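Local coordinates for aldehyde dehydrogenase family protein (Pseudomonas syringae pv. tomato, PDB 6X9L) that oxidises long-chain aliphatic aldehydes, such as octanal, probably to carboxylic acids, with NAD as the electron acceptor, at residues A[15-19]-A[47-51]; A[333-339]-A[370-374]. The protein carries 1 engineered substitution. All coordinates share one frame; numbering follows the deposited sequence.

Contact 1: A[15-19]-A[47-51]; sequences TAQKF and HVASG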
loop_
_atom_site.group_PDB
_atom_site.type_symbol
_atom_site.label_atom_id
_atom_site.label_comp_id
_atom_site.label_asym_id
_atom_site.label_seq_id
_atom_site.Cartn_x
_atom_site.Cartn_y
_atom_site.Cartn_z
ATOM N N THR A 15 -34.121 15.120 2.306
ATOM C CA THR A 15 -32.854 14.440 2.541
ATOM C C THR A 15 -31.644 15.252 2.097
ATOM O O THR A 15 -30.512 14.781 2.248
ATOM C CB THR A 15 -32.858 13.073 1.840
ATOM O OG1 THR A 15 -32.899 13.249 0.419
ATOM C CG2 THR A 15 -34.085 12.320 2.248
ATOM N N ALA A 16 -31.847 16.465 1.580
ATOM C CA ALA A 16 -30.730 17.268 1.097
ATOM C C ALA A 16 -29.716 17.542 2.203
ATOM O O ALA A 16 -28.499 17.455 1.977
ATOM C CB ALA A 16 -31.253 18.574 0.502
ATOM N N GLN A 17 -30.193 17.870 3.405
ATOM C CA GLN A 17 -29.327 18.199 4.528
ATOM C C GLN A 17 -29.360 17.124 5.603
ATOM O O GLN A 17 -29.232 17.409 6.799
ATOM C CB GLN A 17 -29.689 19.567 5.090
ATOM C CG GLN A 17 -29.005 20.629 4.286
ATOM C CD GLN A 17 -29.711 21.937 4.325
ATOM O OE1 GLN A 17 -29.173 22.912 4.823
ATOM N NE2 GLN A 17 -30.915 21.985 3.774
ATOM N N LYS A 18 -29.502 15.883 5.168
ATOM C CA LYS A 18 -29.382 14.718 6.019
ATOM C C LYS A 18 -28.180 13.898 5.566
ATOM O O LYS A 18 -27.587 14.150 4.510
ATOM C CB LYS A 18 -30.670 13.879 5.982
ATOM C CG LYS A 18 -31.904 14.695 6.270
ATOM C CD LYS A 18 -32.791 14.018 7.291
ATOM C CE LYS A 18 -33.727 15.007 7.959
ATOM N NZ LYS A 18 -35.132 14.663 7.642
ATOM N N PHE A 19 -27.809 12.923 6.397
ATOM C CA PHE A 19 -26.783 11.949 6.067
ATOM C C PHE A 19 -27.434 10.575 5.985
ATOM O O PHE A 19 -28.456 10.324 6.627
ATOM C CB PHE A 19 -25.647 11.955 7.108
ATOM C CG PHE A 19 -24.924 13.278 7.222
ATOM C CD1 PHE A 19 -24.746 14.094 6.111
ATOM C CD2 PHE A 19 -24.439 13.720 8.449
ATOM C CE1 PHE A 19 -24.088 15.326 6.230
ATOM C CE2 PHE A 19 -23.780 14.945 8.571
ATOM C CZ PHE A 19 -23.610 15.745 7.464
ATOM N N HIS A 47 -28.707 23.164 -1.037
ATOM C CA HIS A 47 -27.820 23.088 0.104
ATOM C C HIS A 47 -27.757 21.651 0.576
ATOM O O HIS A 47 -28.683 20.864 0.366
ATOM C CB HIS A 47 -28.292 23.970 1.252
ATOM C CG HIS A 47 -28.296 25.424 0.928
ATOM N ND1 HIS A 47 -29.243 26.001 0.105
ATOM C CD2 HIS A 47 -27.472 26.422 1.319
ATOM C CE1 HIS A 47 -28.991 27.293 -0.004
ATOM N NE2 HIS A 47 -27.925 27.574 0.725
ATOM N N VAL A 48 -26.647 21.320 1.224
ATOM C CA VAL A 48 -26.468 20.028 1.857
ATOM C C VAL A 48 -25.774 20.254 3.189
ATOM O O VAL A 48 -25.166 21.299 3.429
ATOM C CB VAL A 48 -25.659 19.070 0.970
ATOM C CG1 VAL A 48 -26.325 18.945 -0.377
ATOM C CG2 VAL A 48 -24.247 19.577 0.821
ATOM N N ALA A 49 -25.882 19.257 4.061
ATOM C CA ALA A 49 -25.360 19.371 5.413
ATOM C C ALA A 49 -23.842 19.214 5.431
ATOM O O ALA A 49 -23.248 18.593 4.542
ATOM C CB ALA A 49 -26.004 18.324 6.320
ATOM N N SER A 50 -23.220 19.796 6.463
ATOM C CA SER A 50 -21.776 19.754 6.661
ATOM C C SER A 50 -21.481 18.966 7.930
ATOM O O SER A 50 -21.753 19.442 9.044
ATOM C CB SER A 50 -21.175 21.155 6.741
ATOM O OG SER A 50 -19.758 21.083 6.686
ATOM N N GLY A 51 -20.904 17.770 7.749
ATOM C CA GLY A 51 -20.674 16.872 8.855
ATOM C C GLY A 51 -19.551 17.330 9.768
ATOM O O GLY A 51 -18.668 18.112 9.410
HETATM O O HOH W 1 -26.489 16.271 3.365
#
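Ala-49 faces segment 15-19 and takes its main contacts through CB, which meets Phe-19 CE1 at 3.6 Å, obliquely to the ring, and the carbonyl O of Gln-17. With CG beside the backbone N and anti to the carbonyl carbon (chi1 -61°), the Phe-19 ring reaches Ala-49 and Gly-51. Ala-49 O and Ser-50 C lie at the ring edge, in its plane, and CZ comes 3.4 Å from Gly-51 N, against a residue that has only backbone to offer. Gln-17 runs the other way along the strand: its extended chain lays CG on the peptide between Val-48 and Ala-49, 3.4 Å from Val-48 C, and carries the amide alongside His-47, both side chains pointing the same way with amide and ring planes 27° apart. Here the touch is with His-47 CB, 3.8 Å from Gln-17 OE1. The two backbones are joined by water: one molecule donates to Ala-16 O and Lys-18 O and accepts from Ala-49 N at 3.1 Å. Ala-16 O also receives a CA-H...O contact from Val-48 CA, 3.3 Å away. Phe-19 continues onto Pro-28 and Val-211, and Val-48 pairs with Ile-34. The arrangement is a type I beta turn, Thr-15 to Lys-18, packed through a bridging water on the edge of the N-terminal beta hairpin 33-38/43-49 of an aldehyde dehydrogenase.

Contact 2: A[333-339]-A[370-374]; sequences IANEAQF and GFYTR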
loop_
_atom_site.group_PDB
_atom_site.type_symbol
_atom_site.label_atom_id
_atom_site.label_comp_id
_atom_site.label_asym_id
_atom_site.label_seq_id
_atom_site.Cartn_x
_atom_site.Cartn_y
_atom_site.Cartn_z
ATOM N N ILE A 333 -16.184 24.950 -16.832
ATOM C CA ILE A 333 -15.408 24.417 -15.732
ATOM C C ILE A 333 -16.379 24.185 -14.585
ATOM O O ILE A 333 -17.407 24.866 -14.473
ATOM C CB ILE A 333 -14.269 25.373 -15.349
ATOM C CG1 ILE A 333 -13.215 25.333 -16.442
ATOM C CG2 ILE A 333 -13.617 24.967 -14.019
ATOM C CD1 ILE A 333 -12.567 23.972 -16.554
ATOM N N ALA A 334 -16.079 23.185 -13.751
ATOM C CA ALA A 334 -17.057 22.646 -12.807
ATOM C C ALA A 334 -17.426 23.601 -11.668
ATOM O O ALA A 334 -18.509 23.445 -11.084
ATOM C CB ALA A 334 -16.520 21.345 -12.218
ATOM N N ASN A 335 -16.562 24.566 -11.331
ATOM C CA ASN A 335 -16.817 25.452 -10.197
ATOM C C ASN A 335 -15.840 26.633 -10.186
ATOM O O ASN A 335 -14.784 26.619 -10.838
ATOM C CB ASN A 335 -16.750 24.700 -8.858
ATOM C CG ASN A 335 -15.489 23.833 -8.696
ATOM O OD1 ASN A 335 -14.393 24.349 -8.470
ATOM N ND2 ASN A 335 -15.660 22.505 -8.767
ATOM N N GLU A 336 -16.207 27.650 -9.398
ATOM C CA GLU A 336 -15.507 28.932 -9.429
ATOM C C GLU A 336 -14.034 28.792 -9.052
ATOM O O GLU A 336 -13.153 29.368 -9.706
ATOM C CB GLU A 336 -16.202 29.924 -8.503
ATOM C CG GLU A 336 -15.509 31.268 -8.488
ATOM C CD GLU A 336 -16.397 32.382 -7.997
ATOM O OE1 GLU A 336 -17.318 32.107 -7.192
ATOM O OE2 GLU A 336 -16.170 33.535 -8.427
ATOM N N ALA A 337 -13.748 28.052 -7.985
ATOM C CA ALA A 337 -12.362 27.806 -7.601
ATOM C C ALA A 337 -11.555 27.204 -8.750
ATOM O O ALA A 337 -10.486 27.714 -9.107
ATOM C CB ALA A 337 -12.312 26.896 -6.376
ATOM N N GLN A 338 -12.059 26.133 -9.367
ATOM C CA GLN A 338 -11.322 25.536 -10.481
ATOM C C GLN A 338 -11.179 26.506 -11.655
ATOM O O GLN A 338 -10.117 26.572 -12.290
ATOM C CB GLN A 338 -11.995 24.250 -10.954
ATOM C CG GLN A 338 -11.136 23.487 -11.937
ATOM C CD GLN A 338 -9.812 23.098 -11.325
ATOM O OE1 GLN A 338 -9.739 22.782 -10.139
ATOM N NE2 GLN A 338 -8.750 23.147 -12.118
ATOM N N PHE A 339 -12.246 27.246 -11.975
ATOM C CA PHE A 339 -12.195 28.230 -13.051
ATOM C C PHE A 339 -11.007 29.156 -12.884
ATOM O O PHE A 339 -10.260 29.404 -13.837
ATOM C CB PHE A 339 -13.487 29.047 -13.090
ATOM C CG PHE A 339 -13.464 30.184 -14.082
ATOM C CD1 PHE A 339 -13.483 29.934 -15.452
ATOM C CD2 PHE A 339 -13.434 31.514 -13.650
ATOM C CE1 PHE A 339 -13.466 30.973 -16.372
ATOM C CE2 PHE A 339 -13.420 32.578 -14.582
ATOM C CZ PHE A 339 -13.427 32.289 -15.952
ATOM N N GLY A 370 -21.384 32.029 -16.059
ATOM C CA GLY A 370 -20.945 30.648 -16.057
ATOM C C GLY A 370 -19.441 30.516 -16.277
ATOM O O GLY A 370 -18.809 31.313 -16.984
ATOM N N PHE A 371 -18.857 29.479 -15.678
ATOM C CA PHE A 371 -17.400 29.324 -15.654
ATOM C C PHE A 371 -16.847 28.771 -16.948
ATOM O O PHE A 371 -15.973 27.904 -16.954
ATOM C CB PHE A 371 -17.008 28.458 -14.461
ATOM C CG PHE A 371 -17.465 29.047 -13.162
ATOM C CD1 PHE A 371 -17.123 30.364 -12.832
ATOM C CD2 PHE A 371 -18.307 28.342 -12.323
ATOM C CE1 PHE A 371 -17.573 30.942 -11.669
ATOM C CE2 PHE A 371 -18.765 28.920 -11.159
ATOM C CZ PHE A 371 -18.397 30.227 -10.835
ATOM N N TYR A 372 -17.335 29.307 -18.058
ATOM C CA TYR A 372 -16.975 28.805 -19.372
ATOM C C TYR A 372 -15.547 29.216 -19.713
ATOM O O TYR A 372 -15.223 30.407 -19.699
ATOM C CB TYR A 372 -17.969 29.346 -20.393
ATOM C CG TYR A 372 -19.369 28.794 -20.227
ATOM C CD1 TYR A 372 -19.733 27.578 -20.802
ATOM C CD2 TYR A 372 -20.327 29.480 -19.491
ATOM C CE1 TYR A 372 -21.008 27.067 -20.655
ATOM C CE2 TYR A 372 -21.596 28.983 -19.344
ATOM C CZ TYR A 372 -21.928 27.775 -19.925
ATOM O OH TYR A 372 -23.187 27.277 -19.769
ATOM N N THR A 373 -14.701 28.244 -20.034
ATOM C CA THR A 373 -13.280 28.479 -20.260
ATOM C C THR A 373 -12.920 28.120 -21.700
ATOM O O THR A 373 -13.428 27.145 -22.254
ATOM C CB THR A 373 -12.438 27.661 -19.258
ATOM O OG1 THR A 373 -12.591 28.208 -17.939
ATOM C CG2 THR A 373 -10.973 27.684 -19.620
ATOM N N ARG A 374 -12.065 28.898 -22.316
ATOM C CA ARG A 374 -11.761 28.656 -23.727
ATOM C C ARG A 374 -10.825 27.458 -23.872
ATOM O O ARG A 374 -9.851 27.354 -23.128
ATOM C CB ARG A 374 -11.124 29.887 -24.347
ATOM C CG ARG A 374 -11.950 31.146 -24.157
ATOM C CD ARG A 374 -11.120 32.409 -24.374
ATOM N NE ARG A 374 -10.565 32.519 -25.715
ATOM C CZ ARG A 374 -9.580 33.355 -26.029
ATOM N NH1 ARG A 374 -9.054 34.111 -25.080
ATOM N NH2 ARG A 374 -9.111 33.434 -27.275
#
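Phe-371 fills the angle between the loop at Ile-333 and the first turn of helix 336-351, and has the largest share of the buried surface. One face of its ring lies on the start of the helix: Glu-336 CA sits 3.5 Å above the ring plane, displaced toward the rim, with Asn-335 C and Glu-336 N over the same face. Phe-339 approaches from the next turn, its CB 3.8 Å from Phe-371 CB. The two rings are neither stacked nor T-shaped, with centroids 5.6 Å apart and planes at 37°. Phe-339 reaches this place with CG opposite the backbone N (chi1 174°), which also brings its ring edge to Thr-373 OG1, near the ring plane. That hydroxyl oxygen is flanked on another side by Ile-333 CG1, 3.3 Å away. A single direct hydrogen bond joins the segments, from Ile-333 N to Phe-371 O at 3.0 Å; it is bent, 141° at the hydrogen, and the donor stands well above the carbonyl plane. The inverse gamma turn centred on Phe-371 presents this carbonyl. The CB of Asn-335 points away from 370-374, while OD1 caps the helix, accepting from Gln-338 N at 3.1 Å.

The solvent side is the outer part of Glu-336. Its base, CA and CB, packs on the Phe-371 ring, but the extended chain beyond runs toward solvent, and the carboxylate goes on to His-340. Chemically, the contact is mainly apolar packing, with one direct backbone hydrogen bond within it and the Thr-373 hydroxyl oxygen beside the Phe-339 ring edge; this joins the loop before strand 376-379 to the helix start, which the N-cap bond secures from within its own segment.

How the contacts relate
Contact 1 and contact 2 follow one another along the chain and do not touch: their centres are 24 Å apart and their nearest atoms about 13 Å. Both flank the NAD site from different parts of the fold. In contact 1 the side chain of Ser-50 is about 10 Å from the bound NAD, and that of Val-48 about 6 Å from that of the NAD-binding Glu-185. Contact 2 comes closer, with the Asn-335 side chain about 6 Å from NAD and about 4 Å from the side chain of NAD-binding Trp-158. In contact 2 the side chain of Ile-333 is about 13 Å from octanal. No residue of either contact is among those lining the octanal pocket.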